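Local coordinates for ribonucleoside-diphosphate reductase (Pseudomonas aeruginosa, PDB 5IM3), which probably reduces ribonucleoside diphosphates to the deoxyribonucleotides needed for DNA synthesis, and binds dATP as an allosteric enzyme with ATP cones, at residues T456-K469 / L547-P561. Sequence-based numbering, arbitrary orientation.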
# COMPACT_ATOMS: atom_id res chain seq x y z
N THR A 456 -31.21 13.38 7.05
CA THR A 456 -30.03 12.74 7.63
C THR A 456 -30.34 11.85 8.83
O THR A 456 -29.50 11.02 9.20
CB THR A 456 -29.01 13.80 8.04
OG1 THR A 456 -28.87 14.77 6.99
CG2 THR A 456 -27.65 13.17 8.29
N TRP A 457 -31.51 11.99 9.45
CA TRP A 457 -31.92 11.09 10.53
C TRP A 457 -32.67 9.86 10.02
O TRP A 457 -33.00 8.98 10.81
CB TRP A 457 -32.79 11.83 11.55
CG TRP A 457 -33.95 12.58 10.95
CD1 TRP A 457 -34.02 13.93 10.74
CD2 TRP A 457 -35.19 12.03 10.50
NE1 TRP A 457 -35.23 14.25 10.18
CE2 TRP A 457 -35.97 13.11 10.02
CE3 TRP A 457 -35.72 10.74 10.44
CZ2 TRP A 457 -37.25 12.93 9.50
CZ3 TRP A 457 -37.00 10.57 9.92
CH2 TRP A 457 -37.75 11.66 9.46
N HIS A 458 -32.93 9.78 8.71
CA HIS A 458 -33.66 8.65 8.16
C HIS A 458 -32.89 7.36 8.37
O HIS A 458 -31.68 7.30 8.14
CB HIS A 458 -33.91 8.88 6.67
CG HIS A 458 -34.97 8.01 6.07
ND1 HIS A 458 -34.75 6.69 5.75
CD2 HIS A 458 -36.25 8.27 5.72
CE1 HIS A 458 -35.85 6.17 5.23
NE2 HIS A 458 -36.77 7.11 5.20
N LEU A 459 -33.60 6.32 8.81
CA LEU A 459 -32.93 5.08 9.20
C LEU A 459 -32.24 4.38 8.03
O LEU A 459 -31.35 3.55 8.27
CB LEU A 459 -33.92 4.13 9.87
CG LEU A 459 -33.63 3.88 11.35
CD1 LEU A 459 -34.73 3.02 11.94
CD2 LEU A 459 -32.28 3.22 11.52
N ASP A 460 -32.62 4.68 6.80
CA ASP A 460 -31.96 4.10 5.63
C ASP A 460 -30.78 4.95 5.15
O ASP A 460 -30.22 4.65 4.09
CB ASP A 460 -32.96 3.91 4.49
CG ASP A 460 -34.03 2.87 4.82
OD1 ASP A 460 -33.77 1.96 5.63
OD2 ASP A 460 -35.14 2.98 4.25
N ILE A 461 -30.38 5.97 5.91
CA ILE A 461 -29.41 6.93 5.40
C ILE A 461 -28.09 6.26 5.05
O ILE A 461 -27.45 6.60 4.05
CB ILE A 461 -29.20 8.08 6.40
CG1 ILE A 461 -28.32 9.18 5.79
CG2 ILE A 461 -28.57 7.58 7.70
CD1 ILE A 461 -28.94 9.85 4.57
N GLU A 462 -27.66 5.28 5.86
CA GLU A 462 -26.36 4.66 5.64
C GLU A 462 -26.32 3.90 4.32
O GLU A 462 -25.36 4.01 3.56
CB GLU A 462 -26.01 3.74 6.82
CG GLU A 462 -25.75 4.49 8.12
CD GLU A 462 -25.61 3.57 9.31
OE1 GLU A 462 -26.46 2.67 9.48
OE2 GLU A 462 -24.64 3.74 10.09
N GLU A 463 -27.36 3.12 4.04
CA GLU A 463 -27.47 2.50 2.72
C GLU A 463 -27.56 3.56 1.62
O GLU A 463 -27.02 3.37 0.53
CB GLU A 463 -28.67 1.56 2.67
CG GLU A 463 -28.78 0.70 1.42
CD GLU A 463 -30.04 -0.16 1.39
OE1 GLU A 463 -30.93 0.05 2.25
OE2 GLU A 463 -30.14 -1.05 0.51
N PHE A 464 -28.23 4.68 1.91
CA PHE A 464 -28.41 5.74 0.92
C PHE A 464 -27.07 6.31 0.46
O PHE A 464 -26.87 6.56 -0.73
CB PHE A 464 -29.29 6.84 1.51
CG PHE A 464 -29.70 7.92 0.53
CD1 PHE A 464 -30.74 7.71 -0.35
CD2 PHE A 464 -29.07 9.16 0.54
CE1 PHE A 464 -31.14 8.70 -1.23
CE2 PHE A 464 -29.46 10.15 -0.34
CZ PHE A 464 -30.50 9.92 -1.23
N LEU A 465 -26.14 6.52 1.40
CA LEU A 465 -24.86 7.13 1.06
C LEU A 465 -24.05 6.29 0.08
O LEU A 465 -23.17 6.83 -0.59
CB LEU A 465 -24.03 7.38 2.32
CG LEU A 465 -24.68 8.20 3.44
CD1 LEU A 465 -23.71 8.36 4.60
CD2 LEU A 465 -25.12 9.56 2.94
N GLU A 466 -24.33 4.99 -0.02
CA GLU A 466 -23.50 4.08 -0.79
C GLU A 466 -24.13 3.70 -2.12
O GLU A 466 -23.57 2.86 -2.84
CB GLU A 466 -23.21 2.82 0.01
CG GLU A 466 -22.58 3.07 1.36
CD GLU A 466 -21.87 1.84 1.91
OE1 GLU A 466 -21.08 1.98 2.86
OE2 GLU A 466 -22.10 0.74 1.37
N LEU A 467 -25.26 4.31 -2.48
CA LEU A 467 -25.98 3.90 -3.68
C LEU A 467 -25.16 4.05 -4.96
O LEU A 467 -25.48 3.39 -5.96
CB LEU A 467 -27.28 4.70 -3.81
CG LEU A 467 -28.41 4.32 -2.84
CD1 LEU A 467 -29.55 5.32 -2.93
CD2 LEU A 467 -28.91 2.91 -3.14
N ARG A 468 -24.12 4.89 -4.97
CA ARG A 468 -23.36 5.15 -6.19
C ARG A 468 -21.96 4.55 -6.16
O ARG A 468 -21.12 4.92 -6.99
CB ARG A 468 -23.30 6.66 -6.44
CG ARG A 468 -24.66 7.30 -6.73
CD ARG A 468 -25.25 6.81 -8.05
NE ARG A 468 -24.40 7.15 -9.18
CZ ARG A 468 -24.56 8.20 -9.98
NH1 ARG A 468 -25.58 9.04 -9.80
NH2 ARG A 468 -23.72 8.40 -10.98
N LYS A 469 -21.69 3.62 -5.25
CA LYS A 469 -20.43 2.89 -5.29
C LYS A 469 -20.34 2.06 -6.56
O LYS A 469 -21.34 1.53 -7.04
CB LYS A 469 -20.28 1.99 -4.06
CG LYS A 469 -19.82 2.69 -2.79
CD LYS A 469 -19.40 1.68 -1.73
CE LYS A 469 -18.65 2.34 -0.59
NZ LYS A 469 -18.14 1.37 0.42
N LEU A 547 -20.89 9.77 10.94
CA LEU A 547 -21.76 9.82 9.77
C LEU A 547 -21.33 10.93 8.82
O LEU A 547 -21.34 10.76 7.60
CB LEU A 547 -23.21 10.01 10.21
CG LEU A 547 -24.28 9.95 9.12
CD1 LEU A 547 -24.26 8.61 8.41
CD2 LEU A 547 -25.66 10.24 9.70
N TRP A 548 -20.93 12.07 9.38
CA TRP A 548 -20.40 13.16 8.57
C TRP A 548 -19.20 12.70 7.75
O TRP A 548 -19.11 12.97 6.54
CB TRP A 548 -20.03 14.33 9.49
CG TRP A 548 -19.37 15.50 8.84
CD1 TRP A 548 -18.10 15.95 9.06
CD2 TRP A 548 -19.95 16.40 7.88
NE1 TRP A 548 -17.85 17.06 8.30
CE2 TRP A 548 -18.97 17.36 7.57
CE3 TRP A 548 -21.20 16.49 7.26
CZ2 TRP A 548 -19.19 18.39 6.66
CZ3 TRP A 548 -21.42 17.51 6.36
CH2 TRP A 548 -20.42 18.45 6.06
N ARG A 549 -18.27 11.99 8.39
CA ARG A 549 -17.10 11.47 7.68
C ARG A 549 -17.51 10.53 6.55
O ARG A 549 -16.95 10.57 5.45
CB ARG A 549 -16.16 10.76 8.66
CG ARG A 549 -14.99 10.04 8.00
CD ARG A 549 -14.07 9.38 9.03
NE ARG A 549 -13.31 10.35 9.81
CZ ARG A 549 -12.28 10.05 10.59
NH1 ARG A 549 -11.88 8.78 10.71
NH2 ARG A 549 -11.63 11.00 11.26
N LYS A 550 -18.49 9.66 6.81
CA LYS A 550 -18.98 8.76 5.77
C LYS A 550 -19.60 9.54 4.62
O LYS A 550 -19.41 9.19 3.45
CB LYS A 550 -19.99 7.78 6.37
CG LYS A 550 -20.53 6.74 5.39
CD LYS A 550 -19.45 5.77 4.95
CE LYS A 550 -20.02 4.63 4.15
NZ LYS A 550 -18.97 3.69 3.69
N MET A 551 -20.34 10.60 4.94
CA MET A 551 -20.95 11.41 3.89
C MET A 551 -19.89 12.05 3.00
O MET A 551 -20.04 12.07 1.78
CB MET A 551 -21.84 12.48 4.53
CG MET A 551 -23.04 11.92 5.29
SD MET A 551 -23.73 13.06 6.51
CE MET A 551 -24.31 14.39 5.46
N LEU A 552 -18.81 12.56 3.60
CA LEU A 552 -17.78 13.22 2.79
C LEU A 552 -16.95 12.22 2.01
O LEU A 552 -16.53 12.51 0.88
CB LEU A 552 -16.89 14.08 3.68
CG LEU A 552 -17.60 15.20 4.45
CD1 LEU A 552 -16.60 16.00 5.27
CD2 LEU A 552 -18.39 16.11 3.51
N SER A 553 -16.71 11.03 2.56
CA SER A 553 -15.93 10.03 1.83
C SER A 553 -16.70 9.50 0.63
O SER A 553 -16.11 9.22 -0.42
CB SER A 553 -15.53 8.89 2.77
OG SER A 553 -16.66 8.16 3.20
N MET A 554 -18.03 9.35 0.75
CA MET A 554 -18.83 8.93 -0.39
C MET A 554 -18.90 10.03 -1.44
O MET A 554 -18.81 9.76 -2.65
CB MET A 554 -20.24 8.54 0.05
CG MET A 554 -20.32 7.21 0.80
SD MET A 554 -19.75 5.81 -0.18
CE MET A 554 -18.06 5.64 0.43
N LEU A 555 -19.07 11.28 -1.01
CA LEU A 555 -19.01 12.40 -1.95
C LEU A 555 -17.68 12.42 -2.69
O LEU A 555 -17.63 12.69 -3.90
CB LEU A 555 -19.25 13.72 -1.21
CG LEU A 555 -19.23 15.00 -2.05
CD1 LEU A 555 -20.38 15.03 -3.04
CD2 LEU A 555 -19.28 16.23 -1.14
N PHE A 556 -16.59 12.09 -1.99
CA PHE A 556 -15.27 12.08 -2.63
C PHE A 556 -15.12 10.87 -3.55
O PHE A 556 -14.61 11.00 -4.68
CB PHE A 556 -14.17 12.08 -1.58
CG PHE A 556 -12.80 11.78 -2.12
CD1 PHE A 556 -12.14 12.71 -2.92
CD2 PHE A 556 -12.17 10.58 -1.84
CE1 PHE A 556 -10.88 12.44 -3.42
CE2 PHE A 556 -10.91 10.30 -2.34
CZ PHE A 556 -10.26 11.23 -3.14
N GLU A 557 -15.54 9.69 -3.09
CA GLU A 557 -15.30 8.46 -3.84
C GLU A 557 -16.29 8.28 -4.99
O GLU A 557 -15.92 7.77 -6.05
CB GLU A 557 -15.36 7.25 -2.91
CG GLU A 557 -14.25 7.20 -1.89
CD GLU A 557 -14.31 5.95 -1.03
OE1 GLU A 557 -14.91 4.95 -1.47
OE2 GLU A 557 -13.77 5.98 0.10
N THR A 558 -17.55 8.66 -4.78
CA THR A 558 -18.60 8.42 -5.77
C THR A 558 -19.20 9.69 -6.35
O THR A 558 -19.92 9.60 -7.36
CB THR A 558 -19.73 7.57 -5.16
OG1 THR A 558 -20.53 8.39 -4.30
CG2 THR A 558 -19.17 6.40 -4.36
N GLY A 559 -18.94 10.85 -5.77
CA GLY A 559 -19.58 12.08 -6.20
C GLY A 559 -20.96 12.31 -5.61
O GLY A 559 -21.59 13.32 -5.92
N HIS A 560 -21.44 11.40 -4.76
CA HIS A 560 -22.80 11.45 -4.25
C HIS A 560 -22.81 10.85 -2.86
O HIS A 560 -21.92 10.06 -2.51
CB HIS A 560 -23.76 10.69 -5.17
CG HIS A 560 -23.78 11.20 -6.58
ND1 HIS A 560 -22.90 10.76 -7.54
CD2 HIS A 560 -24.57 12.12 -7.18
CE1 HIS A 560 -23.15 11.39 -8.68
NE2 HIS A 560 -24.16 12.22 -8.48
N PRO A 561 -23.80 11.19 -2.02
CA PRO A 561 -24.85 12.19 -2.29
C PRO A 561 -24.35 13.62 -2.11
O PRO A 561 -23.42 13.86 -1.33
CB PRO A 561 -25.93 11.87 -1.24
CG PRO A 561 -25.59 10.52 -0.71
CD PRO A 561 -24.10 10.42 -0.80
O HOH W 1 -22.90 6.85 -3.11
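Leu-465 enters helix 547-558 as a knob into a hole formed by Leu-547, Lys-550, Met-551 and Met-554, a compact example of one apolar side chain packing between two short helical segments whose axes differ by 21°. Its CD1 branch lies 3.7 Å from CG of Met-551 and also meets the aliphatic part of Lys-550, while CD2 turns to the ring of Pro-561, which Phe-464 touches as well. Lys-550, bent at chi2, crosses the extended Glu-466 at about a right angle, and its NZ donates to OE1 of Glu-466 (2.8 Å), a salt bridge met on the anti side, 28° out of the carboxylate plane. Lys-469 adds a long ion pair to the same carboxylate through NZ, and Lys-469 CE rests 3.5 Å from Met-554 CE. At the far end, the bent chain of Arg-468 lays its guanidinium flat over one face of His-560, planes 22° apart and Arg-468 NH1 3.6 Å from His-560 CE1; Met-481 O accepts a hydrogen bond from that NH1. A water accepts from Arg-468 N and also lies within hydrogen-bonding distance of Thr-558 OG1, which in an ST turn accepts from His-560 N. Pro-561, preceded by a cis peptide, leads into strand 562-565 of the barrel domain. The contact thus pairs an apolar interior with a charged margin, where Glu-466 would partly offset the repulsion between two lysines whose NZ atoms lie close together.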